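Local coordinates for CurJ (Moorea producens 3L, PDB 5TZ6), which probably catalyses a vinylogous dehydration in curacin biosynthesis, acting as the dehydratase domain of a polyketide synthase module, at residues Phe30-Leu35 against Glu45-Pro50; Ile55-Ala60 against Val92-Thr97; Tyr168-Asp173 against Leu228-Ser233; Lys203-Thr208 against His214-Asp219; Asp278-Leu281 against Gln287-Ala290. The protein carries 1 engineered substitution. All blocks are in the same frame, centred on the assembly; numbering follows the deposited sequence.

Contact 1: residues Phe30-Leu35 against Glu45-Pro50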
# COMPACT_ATOMS: atom_id res chain seq x y z
N PHE A 30 8.59 -5.14 10.22
CA PHE A 30 9.57 -6.05 10.80
C PHE A 30 9.76 -5.75 12.28
O PHE A 30 10.11 -4.62 12.66
CB PHE A 30 10.90 -5.95 10.05
CG PHE A 30 11.01 -6.88 8.88
CD1 PHE A 30 10.03 -6.91 7.91
CD2 PHE A 30 12.10 -7.72 8.74
CE1 PHE A 30 10.12 -7.77 6.83
CE2 PHE A 30 12.20 -8.58 7.66
CZ PHE A 30 11.21 -8.60 6.70
N SER A 31 9.52 -6.77 13.11
CA SER A 31 9.65 -6.68 14.55
C SER A 31 9.64 -8.09 15.11
O SER A 31 9.19 -9.03 14.45
CB SER A 31 8.53 -5.85 15.18
OG SER A 31 7.30 -6.55 15.13
N THR A 32 10.14 -8.23 16.34
CA THR A 32 10.18 -9.54 16.98
C THR A 32 8.78 -10.07 17.25
O THR A 32 8.56 -11.28 17.24
CB THR A 32 10.99 -9.48 18.27
OG1 THR A 32 10.48 -8.44 19.11
CG2 THR A 32 12.46 -9.21 17.96
N GLU A 33 7.82 -9.18 17.50
CA GLU A 33 6.45 -9.62 17.74
C GLU A 33 5.81 -10.16 16.46
O GLU A 33 5.13 -11.19 16.49
CB GLU A 33 5.62 -8.48 18.32
CG GLU A 33 4.14 -8.81 18.47
CD GLU A 33 3.40 -7.79 19.31
OE1 GLU A 33 4.04 -7.14 20.16
OE2 GLU A 33 2.17 -7.63 19.12
N ASN A 34 6.01 -9.48 15.33
CA ASN A 34 5.43 -9.95 14.07
C ASN A 34 6.18 -11.16 13.53
O ASN A 34 5.56 -12.07 12.96
CB ASN A 34 5.42 -8.84 13.03
CG ASN A 34 4.61 -7.65 13.45
OD1 ASN A 34 3.82 -7.73 14.39
ND2 ASN A 34 4.79 -6.53 12.76
N LEU A 35 7.50 -11.18 13.70
CA LEU A 35 8.34 -12.27 13.19
C LEU A 35 9.17 -12.80 14.35
O LEU A 35 10.29 -12.34 14.59
CB LEU A 35 9.22 -11.77 12.05
CG LEU A 35 8.42 -11.19 10.89
CD1 LEU A 35 9.34 -10.64 9.81
CD2 LEU A 35 7.49 -12.26 10.32
N GLU A 45 24.63 -8.49 20.46
CA GLU A 45 23.47 -8.21 21.32
C GLU A 45 22.35 -7.46 20.63
O GLU A 45 21.41 -7.00 21.31
CB GLU A 45 23.88 -7.46 22.59
CG GLU A 45 24.92 -8.21 23.43
CD GLU A 45 25.20 -7.53 24.76
OE1 GLU A 45 25.47 -8.24 25.75
OE2 GLU A 45 25.14 -6.28 24.81
N GLN A 46 22.37 -7.34 19.31
CA GLN A 46 21.33 -6.63 18.58
C GLN A 46 20.56 -7.60 17.70
O GLN A 46 21.12 -8.56 17.16
CB GLN A 46 21.91 -5.53 17.69
CG GLN A 46 22.76 -4.49 18.40
CD GLN A 46 23.26 -3.43 17.45
OE1 GLN A 46 24.47 -3.23 17.30
NE2 GLN A 46 22.34 -2.74 16.78
N VAL A 47 19.25 -7.37 17.58
CA VAL A 47 18.46 -8.12 16.62
C VAL A 47 18.82 -7.64 15.22
O VAL A 47 18.68 -6.45 14.91
CB VAL A 47 16.96 -7.96 16.89
CG1 VAL A 47 16.16 -8.59 15.77
CG2 VAL A 47 16.61 -8.57 18.23
N VAL A 48 19.27 -8.56 14.38
CA VAL A 48 19.70 -8.23 13.02
C VAL A 48 18.98 -9.14 12.05
O VAL A 48 18.82 -10.35 12.30
CB VAL A 48 21.23 -8.37 12.87
CG1 VAL A 48 21.62 -8.30 11.39
CG2 VAL A 48 21.94 -7.28 13.65
N VAL A 49 18.53 -8.57 10.93
CA VAL A 49 17.91 -9.32 9.85
C VAL A 49 19.00 -9.67 8.85
O VAL A 49 19.53 -8.75 8.20
CB VAL A 49 16.79 -8.52 9.19
CG1 VAL A 49 16.20 -9.31 8.03
CG2 VAL A 49 15.72 -8.16 10.20
N PRO A 50 19.34 -10.93 8.67
CA PRO A 50 20.38 -11.29 7.69
C PRO A 50 19.87 -11.16 6.26
O PRO A 50 18.67 -11.13 5.99
CB PRO A 50 20.71 -12.74 8.05
CG PRO A 50 19.44 -13.27 8.64
CD PRO A 50 18.83 -12.12 9.39
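F30 and V49 join two neighbouring parts of the N-terminal hotdog unit of a double-hotdog dehydratase: the end of strand 24-30 and the short strand 46-49, which leads through P50 into helix 51-65. The two side chains cross at about a right angle, and both methyls of V49 are used. CG2 of V49 sits at the edge of the F30 ring, close to its plane, 3.9 Å from F30 CD2. The other branch, V49 CG1, lies 4.1 Å from F30 CE2. Because V49 CG1 is anti to the backbone N (chi1 178°) and V49 CG2 lies beside that N, the fork presents one methyl to each of two adjacent ring carbons. One face of the ring is occupied from within its own segment by L35 CD1, which stands 3.9 Å above the plane over the ring centre. A second, looser touch brings T32 CG2 to 4.2 Å from V47 CG2. V47 and V49 therefore use the same side of the strand.

The turn carrying T32 is tied internally. S31 OG accepts from N34 N at 3.2 Å in an ST motif, with a fairly straight N-H...O angle of 165°, and L35 N donates to S31 O at 2.8 Å. V49 also rests on L82 and I84 of strand 82-84, and P50 touches the bound hydroxy acid. With methyl-to-ring and methyl-to-methyl contacts alone bridging the segments, their attachment is apolar and non-directional, while the polar bonds fix the turn's own shape.

Contact 2: residues Ile55-Ala60 against Val92-Thr97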
# COMPACT_ATOMS: atom_id res chain seq x y z
N ILE A 55 16.25 -12.36 0.92
CA ILE A 55 16.03 -13.29 -0.19
C ILE A 55 14.66 -13.95 -0.05
O ILE A 55 13.87 -14.01 -1.00
CB ILE A 55 17.16 -14.32 -0.25
CG1 ILE A 55 18.50 -13.61 -0.51
CG2 ILE A 55 16.85 -15.42 -1.27
CD1 ILE A 55 19.58 -14.50 -1.06
N SER A 56 14.36 -14.47 1.14
CA SER A 56 13.05 -15.06 1.38
C SER A 56 11.93 -14.05 1.11
O SER A 56 10.88 -14.40 0.54
CB SER A 56 13.00 -15.62 2.80
OG SER A 56 11.69 -15.98 3.19
N LEU A 57 12.15 -12.79 1.48
CA LEU A 57 11.16 -11.74 1.25
C LEU A 57 10.92 -11.51 -0.24
O LEU A 57 9.78 -11.32 -0.68
CB LEU A 57 11.61 -10.45 1.94
CG LEU A 57 10.70 -9.22 1.88
CD1 LEU A 57 9.35 -9.52 2.49
CD2 LEU A 57 11.37 -8.06 2.61
N LEU A 58 11.99 -11.53 -1.03
CA LEU A 58 11.81 -11.34 -2.47
C LEU A 58 11.12 -12.55 -3.09
O LEU A 58 10.30 -12.40 -4.00
CB LEU A 58 13.15 -11.06 -3.15
CG LEU A 58 13.61 -9.64 -2.84
CD1 LEU A 58 15.13 -9.52 -2.86
CD2 LEU A 58 12.97 -8.66 -3.81
N LEU A 59 11.42 -13.76 -2.61
CA LEU A 59 10.65 -14.90 -3.09
C LEU A 59 9.17 -14.71 -2.81
O LEU A 59 8.32 -15.05 -3.64
CB LEU A 59 11.16 -16.21 -2.48
CG LEU A 59 12.58 -16.63 -2.86
CD1 LEU A 59 12.90 -18.02 -2.32
CD2 LEU A 59 12.78 -16.58 -4.36
N ALA A 60 8.83 -14.17 -1.64
CA ALA A 60 7.42 -13.87 -1.36
C ALA A 60 6.85 -12.90 -2.39
O ALA A 60 5.81 -13.18 -3.03
CB ALA A 60 7.26 -13.32 0.05
N VAL A 92 9.56 -2.07 6.21
CA VAL A 92 10.39 -2.60 5.13
C VAL A 92 9.57 -2.66 3.86
O VAL A 92 8.44 -3.17 3.87
CB VAL A 92 10.95 -3.99 5.48
CG1 VAL A 92 11.72 -4.56 4.30
CG2 VAL A 92 11.82 -3.91 6.71
N GLN A 93 10.13 -2.14 2.77
CA GLN A 93 9.47 -2.14 1.48
C GLN A 93 10.36 -2.81 0.45
O GLN A 93 11.59 -2.66 0.48
CB GLN A 93 9.13 -0.73 1.02
CG GLN A 93 8.11 -0.00 1.86
CD GLN A 93 7.88 1.41 1.36
OE1 GLN A 93 8.76 1.99 0.72
NE2 GLN A 93 6.71 1.96 1.63
N VAL A 94 9.72 -3.58 -0.43
CA VAL A 94 10.33 -4.07 -1.66
C VAL A 94 9.82 -3.21 -2.80
O VAL A 94 8.61 -3.06 -2.99
CB VAL A 94 9.98 -5.55 -1.90
CG1 VAL A 94 10.58 -6.03 -3.22
CG2 VAL A 94 10.48 -6.40 -0.74
N VAL A 95 10.75 -2.65 -3.58
CA VAL A 95 10.42 -1.76 -4.68
C VAL A 95 10.90 -2.43 -5.96
O VAL A 95 12.09 -2.73 -6.11
CB VAL A 95 11.06 -0.38 -4.51
CG1 VAL A 95 10.56 0.58 -5.58
CG2 VAL A 95 10.77 0.17 -3.12
N LEU A 96 9.96 -2.70 -6.86
CA LEU A 96 10.22 -3.39 -8.11
C LEU A 96 10.03 -2.42 -9.27
O LEU A 96 8.93 -1.88 -9.47
CB LEU A 96 9.29 -4.60 -8.27
CG LEU A 96 9.29 -5.70 -7.21
CD1 LEU A 96 8.40 -6.84 -7.65
CD2 LEU A 96 10.71 -6.20 -6.94
N THR A 97 11.09 -2.21 -10.04
CA THR A 97 11.07 -1.37 -11.22
C THR A 97 11.03 -2.28 -12.44
O THR A 97 11.90 -3.15 -12.57
CB THR A 97 12.30 -0.47 -11.28
OG1 THR A 97 12.26 0.44 -10.18
CG2 THR A 97 12.32 0.33 -12.61
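L57, L58, V92 and V94 meet as purely aliphatic side chains, and the flat group that L57 and V92 share is the ring of F30 on the neighbouring strand 24-30. V92 CG2 lies over one face of that ring, and L57 CD2 approaches the ring's far end at CZ; F105 of strand 102-110 lies against L58. Across the contact itself, L57 CD2 reaches both valines: it is 3.8 Å from V94 CG2 and 3.9 Å from V92 CG1. L57 and V94 run antiparallel, one past the other, so that L57 CG also comes against V94 CG2.

The other branch of V94 serves L58. V94 CG1, anti to the backbone N (chi1 178°), meets L58 CD2 at 3.6 Å, the closest approach between the segments. V94 is thus straddled by consecutive leucines of the helix, one at each methyl. V92 and V94 point to the helix, whereas Q93 and V95 point away; Q93 hydrogen-bonds S18 and Q17 of the second subunit, and V95 packs on L20 of that subunit.

The axes of helix 55-60 and strand 92-97 come within 10.0 Å at a crossing angle of -57°. This is the hotdog arrangement, a long central helix lying against a curved antiparallel sheet. All four touching residues are buried, and aliphatic packing, mostly methyl to methyl, accounts for the contacts between them, so between these segments the attachment is apolar and rests on how the side chains fit.

Contact 3: residues Tyr168-Asp173 against Leu228-Ser233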
# COMPACT_ATOMS: atom_id res chain seq x y z
N TYR A 168 28.17 -23.79 14.84
CA TYR A 168 27.49 -22.79 15.66
C TYR A 168 28.48 -22.15 16.61
O TYR A 168 28.49 -20.92 16.78
CB TYR A 168 26.34 -23.44 16.42
CG TYR A 168 25.30 -24.06 15.51
CD1 TYR A 168 24.77 -23.37 14.44
CD2 TYR A 168 24.86 -25.37 15.73
CE1 TYR A 168 23.83 -23.94 13.61
CE2 TYR A 168 23.92 -25.95 14.91
CZ TYR A 168 23.40 -25.24 13.85
OH TYR A 168 22.46 -25.82 13.03
N GLN A 169 29.41 -22.95 17.12
CA GLN A 169 30.44 -22.41 18.00
C GLN A 169 31.30 -21.42 17.24
O GLN A 169 31.59 -20.33 17.76
CB GLN A 169 31.29 -23.54 18.57
CG GLN A 169 32.35 -23.06 19.53
CD GLN A 169 31.75 -22.53 20.82
OE1 GLN A 169 31.04 -23.26 21.52
NE2 GLN A 169 32.02 -21.27 21.14
N HIS A 170 31.71 -21.77 16.01
CA HIS A 170 32.49 -20.82 15.22
C HIS A 170 31.79 -19.48 15.15
O HIS A 170 32.43 -18.42 15.25
CB HIS A 170 32.75 -21.37 13.82
CG HIS A 170 33.41 -20.39 12.90
ND1 HIS A 170 34.77 -20.40 12.66
CD2 HIS A 170 32.90 -19.38 12.15
CE1 HIS A 170 35.07 -19.43 11.80
NE2 HIS A 170 33.96 -18.79 11.49
N LEU A 171 30.46 -19.49 15.01
CA LEU A 171 29.74 -18.23 14.92
C LEU A 171 29.61 -17.58 16.29
O LEU A 171 29.76 -16.36 16.43
CB LEU A 171 28.37 -18.45 14.28
CG LEU A 171 28.40 -18.80 12.78
CD1 LEU A 171 27.01 -19.15 12.30
CD2 LEU A 171 28.97 -17.65 11.95
N TRP A 172 29.35 -18.40 17.32
CA TRP A 172 29.21 -17.87 18.67
C TRP A 172 30.43 -17.05 19.08
O TRP A 172 30.30 -16.00 19.71
CB TRP A 172 28.96 -19.02 19.65
CG TRP A 172 28.32 -18.59 20.93
CD1 TRP A 172 28.95 -18.16 22.07
CD2 TRP A 172 26.92 -18.50 21.20
NE1 TRP A 172 28.02 -17.85 23.03
CE2 TRP A 172 26.77 -18.04 22.52
CE3 TRP A 172 25.77 -18.79 20.45
CZ2 TRP A 172 25.52 -17.85 23.11
CZ3 TRP A 172 24.53 -18.60 21.03
CH2 TRP A 172 24.42 -18.13 22.35
N ASP A 173 31.62 -17.51 18.68
CA ASP A 173 32.84 -16.81 19.06
C ASP A 173 32.93 -15.44 18.41
O ASP A 173 33.54 -14.53 18.99
CB ASP A 173 34.05 -17.67 18.68
CG ASP A 173 34.08 -18.98 19.44
OD1 ASP A 173 33.57 -19.04 20.58
OD2 ASP A 173 34.62 -19.97 18.89
N LEU A 228 33.71 -25.10 5.69
CA LEU A 228 34.92 -25.19 4.89
C LEU A 228 36.03 -24.26 5.38
O LEU A 228 37.09 -24.21 4.75
CB LEU A 228 34.61 -24.90 3.42
CG LEU A 228 33.42 -25.64 2.83
CD1 LEU A 228 33.10 -25.10 1.45
CD2 LEU A 228 33.70 -27.14 2.77
N VAL A 229 35.80 -23.53 6.47
CA VAL A 229 36.77 -22.55 6.95
C VAL A 229 36.97 -22.69 8.46
O VAL A 229 37.41 -21.74 9.12
CB VAL A 229 36.34 -21.12 6.59
CG1 VAL A 229 36.14 -21.00 5.09
CG2 VAL A 229 35.06 -20.77 7.32
N LEU A 230 36.65 -23.86 9.01
CA LEU A 230 36.77 -24.05 10.45
C LEU A 230 38.22 -23.98 10.93
O LEU A 230 38.48 -23.67 12.09
CB LEU A 230 36.15 -25.39 10.86
CG LEU A 230 34.64 -25.53 10.72
CD1 LEU A 230 34.19 -26.93 11.07
CD2 LEU A 230 33.95 -24.51 11.61
N ASP A 231 39.17 -24.29 10.05
CA ASP A 231 40.58 -24.37 10.44
C ASP A 231 41.28 -23.02 10.47
O ASP A 231 42.15 -22.78 11.33
CB ASP A 231 41.32 -25.32 9.50
CG ASP A 231 41.19 -24.91 8.04
OD1 ASP A 231 40.08 -24.50 7.62
OD2 ASP A 231 42.19 -24.98 7.30
N GLN A 232 40.93 -22.12 9.55
CA GLN A 232 41.81 -21.03 9.14
C GLN A 232 42.32 -20.21 10.32
O GLN A 232 41.66 -20.06 11.35
CB GLN A 232 41.09 -20.13 8.14
CG GLN A 232 41.99 -19.15 7.42
CD GLN A 232 41.23 -18.22 6.48
OE1 GLN A 232 40.01 -18.28 6.40
NE2 GLN A 232 41.97 -17.37 5.77
N SER A 233 43.52 -19.65 10.15
CA SER A 233 44.08 -18.66 11.06
C SER A 233 43.43 -17.31 10.78
O SER A 233 42.45 -17.20 10.04
CB SER A 233 45.59 -18.59 10.92
OG SER A 233 46.22 -19.72 11.50
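H170 carries the contact from the helix side and meets L230 and V229 of the loop that runs from helix 215-223 to strand 239-250. The stem of the histidine does the closest touching: H170 CB is 4.0 Å from L230 CD2. L230 achieves this with one branch at the end of its side chain, since the bond leaving its backbone is not aimed at the helix; with CG anti to the carbonyl carbon (chi1 -68°), the chain swings round to bring CD2 against H170. The imidazole reaches the preceding residue, where H170 CE1 lies 4.2 Å from V229 O. Both L230 CD2 and V229 O stand oblique to the ring, so the evidence supports loose packing of the imidazole and no stacking. The side chain of V229 stays farther off, and its contribution is made mainly by the carbonyl.

A bond outside the two segments accounts for the polar end of the ring: H170 NE2 is hydrogen-bonded to T239 OG1, at the start of the strand that follows the loop. The ring is thus tied beyond the loop that it packs against. On the helix surface, Q169 NE2 donates to D173 OD1 at 2.8 Å, meeting the oxygen from above the carboxylate plane and bending to an N-H...O angle of 139°.

Next to H170, L171 lines the ligand pocket, and V229 touches F240, another pocket residue. The arrangement belongs to the C-terminal hotdog unit, where helix 164-173 and the 228-233 loop meet near the pocket of the double-hotdog dehydratase.

Contact 4: residues Lys203-Thr208 against His214-Asp219; sequences KTILNT and HPTLVD. With 7OD ((2E,5R)-5-hydroxy-2-methylhept-2-enoic acid), chain C.
I205 extends over the ring of H214 from the loop before helix 215-223. Its CB carries two branches. The short one, CG2, anti to the backbone N, lies 3.8 Å from both NE2 and CD2 of H214. The longer branch leaves through CG1 (chi1 -63°) and, fully extended, sets CD1 3.8 Å from H214 CE1. CD1 is 4.0 Å from the ring centroid and 19° off the normal, a CH-pi contact; P215 CD occupies the opposite face. At its tip CD1 comes to T216 OG1 at 3.1 Å, a distance short enough to be doubtful in detail; that hydroxyl is hydrogen-bonded to W184 NE1.

H214 is the N-cap of the central helix of the second hotdog unit: H214 ND1 accepts from T216 N at 3.2 Å, nearly in the ring plane, with an N-H...N angle of 162°. That bond helps to fix the ring's rotation. T208 CG2 adds a contact 4.0 Å from H214 CD2, crossing the histidine at about a right angle. One turn along the helix from P215, D219 points into the pocket, and its OD1 accepts from the ligand hydroxyl OAH at 3.0 Å; D219 OD2 is held by Q223 NE2.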
# COMPACT_ATOMS: atom_id res chain seq x y z
N LYS A 203 12.19 -27.21 15.77
CA LYS A 203 10.93 -27.45 16.45
C LYS A 203 10.19 -26.16 16.78
O LYS A 203 8.98 -26.19 17.04
CB LYS A 203 11.20 -28.29 17.70
CG LYS A 203 11.57 -29.72 17.34
CD LYS A 203 12.41 -30.42 18.41
CE LYS A 203 13.89 -30.13 18.17
NZ LYS A 203 14.79 -30.70 19.21
N THR A 204 10.87 -25.02 16.77
CA THR A 204 10.25 -23.73 17.07
C THR A 204 9.59 -23.08 15.86
O THR A 204 8.89 -22.07 16.03
CB THR A 204 11.28 -22.78 17.69
OG1 THR A 204 12.54 -22.92 17.02
CG2 THR A 204 11.46 -23.09 19.17
N ILE A 205 9.80 -23.60 14.65
CA ILE A 205 9.19 -23.08 13.43
C ILE A 205 7.97 -23.93 13.10
O ILE A 205 8.06 -25.17 13.11
CB ILE A 205 10.18 -23.08 12.26
CG1 ILE A 205 11.35 -22.14 12.56
CG2 ILE A 205 9.48 -22.67 10.98
CD1 ILE A 205 12.37 -22.10 11.45
N LEU A 206 6.84 -23.29 12.80
CA LEU A 206 5.63 -24.05 12.50
C LEU A 206 4.88 -23.65 11.23
O LEU A 206 3.97 -24.38 10.84
CB LEU A 206 4.65 -23.95 13.68
CG LEU A 206 5.18 -24.44 15.02
CD1 LEU A 206 4.08 -24.38 16.06
CD2 LEU A 206 5.74 -25.84 14.89
N ASN A 207 5.23 -22.54 10.58
CA ASN A 207 4.43 -22.04 9.47
C ASN A 207 5.15 -22.17 8.12
O ASN A 207 4.79 -21.47 7.17
CB ASN A 207 4.02 -20.59 9.70
CG ASN A 207 5.20 -19.67 9.94
OD1 ASN A 207 6.33 -20.12 10.08
ND2 ASN A 207 4.93 -18.37 9.99
N THR A 208 6.15 -23.05 8.02
CA THR A 208 6.93 -23.16 6.79
C THR A 208 6.06 -23.42 5.56
O THR A 208 6.58 -23.35 4.44
CB THR A 208 7.98 -24.27 6.92
OG1 THR A 208 7.40 -25.41 7.55
CG2 THR A 208 9.16 -23.79 7.74
N HIS A 214 11.74 -20.46 4.07
CA HIS A 214 11.80 -19.74 5.33
C HIS A 214 13.12 -18.99 5.44
O HIS A 214 14.17 -19.51 5.03
CB HIS A 214 11.64 -20.70 6.50
CG HIS A 214 11.22 -20.04 7.78
ND1 HIS A 214 12.12 -19.39 8.61
CD2 HIS A 214 10.01 -19.93 8.37
CE1 HIS A 214 11.47 -18.91 9.66
NE2 HIS A 214 10.19 -19.22 9.54
N PRO A 215 13.11 -17.75 5.93
CA PRO A 215 14.39 -17.03 6.08
C PRO A 215 15.46 -17.87 6.76
O PRO A 215 16.62 -17.87 6.31
CB PRO A 215 14.00 -15.80 6.91
CG PRO A 215 12.53 -15.61 6.68
CD PRO A 215 11.95 -16.96 6.37
N THR A 216 15.10 -18.61 7.81
CA THR A 216 16.10 -19.38 8.56
C THR A 216 16.67 -20.52 7.73
O THR A 216 17.82 -20.93 7.95
CB THR A 216 15.50 -19.92 9.86
OG1 THR A 216 14.38 -20.77 9.58
CG2 THR A 216 15.06 -18.77 10.76
N LEU A 217 15.89 -21.06 6.79
CA LEU A 217 16.43 -22.11 5.92
C LEU A 217 17.46 -21.55 4.95
O LEU A 217 18.55 -22.13 4.78
CB LEU A 217 15.28 -22.78 5.16
CG LEU A 217 15.67 -23.82 4.12
CD1 LEU A 217 16.53 -24.92 4.75
CD2 LEU A 217 14.43 -24.41 3.48
N VAL A 218 17.16 -20.40 4.34
CA VAL A 218 18.13 -19.72 3.48
C VAL A 218 19.40 -19.41 4.25
O VAL A 218 20.53 -19.68 3.78
CB VAL A 218 17.50 -18.45 2.88
CG1 VAL A 218 18.51 -17.69 2.03
CG2 VAL A 218 16.27 -18.82 2.06
N ASP A 219 19.25 -18.89 5.47
CA ASP A 219 20.43 -18.59 6.26
C ASP A 219 21.23 -19.84 6.54
O ASP A 219 22.46 -19.84 6.41
CB ASP A 219 20.06 -17.90 7.57
CG ASP A 219 21.24 -17.23 8.22
OD1 ASP A 219 21.64 -16.14 7.74
OD2 ASP A 219 21.80 -17.79 9.19
OAB 7OD C . 26.41 -10.56 10.46
CAA 7OD C . 25.61 -10.25 9.56
OAI 7OD C . 25.26 -9.06 9.42
CAC 7OD C . 25.06 -11.33 8.61
CAK 7OD C . 24.08 -10.94 7.50
CAD 7OD C . 25.49 -12.80 8.78
CAE 7OD C . 24.92 -13.85 7.81
CAF 7OD C . 25.50 -15.28 7.92
OAH 7OD C . 24.54 -16.12 8.57
CAG 7OD C . 26.83 -15.36 8.69
CAJ 7OD C . 27.46 -16.72 8.40

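Contact 5: residues Asp278-Leu281 against Gln287-Ala290; sequences DIQL and QLVA
L281 O is gripped by two backbone donors, V289 N at 2.8 Å and A290 N at 3.0 Å. The A290 bond is the straighter, with an N-H...O angle of 167° against 141° for V289, and both donors are tilted out of the carbonyl plane. The return bond runs from L281 N to A290 O at 2.9 Å, making L281 and A290 an antiparallel hydrogen-bonded pair.

Side chains build on this exchange. L281 and V289 project together from the two strands, with L281 CD2 3.9 Å from V289 CG1. L281 CB faces A290 CB at 4.3 Å across the pair. L288 enters with one methyl: its CD1 is 3.5 Å from L281 O and 4.1 Å from Q280 CB. L288 CG is anti to the backbone N, which brings that methyl to both of these atoms.

Two residues, V289 and A290, thus oppose the single L281, the definition of a classic beta bulge, here near the turn of the hairpin formed by strands 274-282 and 288-300 in the C-terminal hotdog sheet. The helical backbone of V289 (psi -44°) lets both amides converge on one oxygen. Farther out, Q280 NE2 is bonded to Q291 OE1 and L288 N to S147 OG. L281 packs on L217 and C221 of helix 215-223, while L213, just before that helix, touches V289 and A290.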
# COMPACT_ATOMS: atom_id res chain seq x y z
N ASP A 278 29.35 -22.48 -4.63
CA ASP A 278 28.06 -22.85 -5.19
C ASP A 278 27.34 -23.74 -4.19
O ASP A 278 27.96 -24.58 -3.52
CB ASP A 278 28.22 -23.58 -6.53
CG ASP A 278 28.72 -22.68 -7.65
OD1 ASP A 278 28.35 -21.48 -7.67
OD2 ASP A 278 29.49 -23.16 -8.51
N ILE A 279 26.02 -23.57 -4.10
CA ILE A 279 25.20 -24.26 -3.12
C ILE A 279 23.98 -24.86 -3.82
O ILE A 279 23.43 -24.27 -4.75
CB ILE A 279 24.77 -23.32 -1.98
CG1 ILE A 279 25.99 -22.58 -1.42
CG2 ILE A 279 24.02 -24.08 -0.91
CD1 ILE A 279 25.65 -21.42 -0.51
N GLN A 280 23.56 -26.03 -3.33
CA GLN A 280 22.43 -26.77 -3.87
C GLN A 280 21.62 -27.32 -2.70
O GLN A 280 22.12 -28.14 -1.93
CB GLN A 280 22.89 -27.90 -4.79
CG GLN A 280 23.42 -27.42 -6.14
CD GLN A 280 23.76 -28.57 -7.06
OE1 GLN A 280 24.29 -29.59 -6.62
NE2 GLN A 280 23.43 -28.42 -8.33
N LEU A 281 20.41 -26.83 -2.54
CA LEU A 281 19.47 -27.37 -1.56
C LEU A 281 18.52 -28.30 -2.29
O LEU A 281 17.91 -27.89 -3.29
CB LEU A 281 18.72 -26.24 -0.87
CG LEU A 281 17.70 -26.58 0.21
CD1 LEU A 281 18.37 -27.26 1.40
CD2 LEU A 281 16.99 -25.30 0.63
N GLN A 287 14.79 -34.00 -5.56
CA GLN A 287 14.23 -32.85 -6.25
C GLN A 287 14.92 -31.58 -5.77
O GLN A 287 14.93 -31.28 -4.57
CB GLN A 287 12.72 -32.77 -6.03
CG GLN A 287 11.92 -33.71 -6.92
CD GLN A 287 10.62 -34.16 -6.29
OE1 GLN A 287 10.53 -34.34 -5.07
NE2 GLN A 287 9.59 -34.34 -7.11
N LEU A 288 15.52 -30.86 -6.71
CA LEU A 288 16.23 -29.63 -6.38
C LEU A 288 15.24 -28.58 -5.88
O LEU A 288 14.29 -28.23 -6.58
CB LEU A 288 16.99 -29.14 -7.60
CG LEU A 288 18.19 -28.21 -7.44
CD1 LEU A 288 19.19 -28.78 -6.45
CD2 LEU A 288 18.84 -28.02 -8.80
N VAL A 289 15.44 -28.11 -4.66
CA VAL A 289 14.59 -27.09 -4.06
C VAL A 289 15.09 -25.68 -4.39
O VAL A 289 14.30 -24.80 -4.73
CB VAL A 289 14.51 -27.31 -2.54
CG1 VAL A 289 14.05 -26.05 -1.83
CG2 VAL A 289 13.58 -28.48 -2.22
N ALA A 290 16.40 -25.46 -4.30
CA ALA A 290 16.96 -24.14 -4.54
C ALA A 290 18.43 -24.31 -4.90
O ALA A 290 19.06 -25.30 -4.54
CB ALA A 290 16.81 -23.21 -3.33

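From the N terminus, contact 1 closes a short loop between strands 24-30 and 46-49, and contact 2 then closes a longer one from helix 51-65 to strand 90-99. These meet through F30 and lie in the first hotdog unit; the other three lie in the second. Contact 3 spans from helix 164-173 to the 228-233 loop, and contact 4 is nested within that span. Contact 5 closes the last hairpin. No spans cross. Contact 4 links the halves: P215 and V218 pack on S56 and I55 of contact 2, D219 meets P50 of contact 1, and L217 touches L281 of contact 5. Contacts 1, 3 and 4 each hold a residue of the ligand pocket.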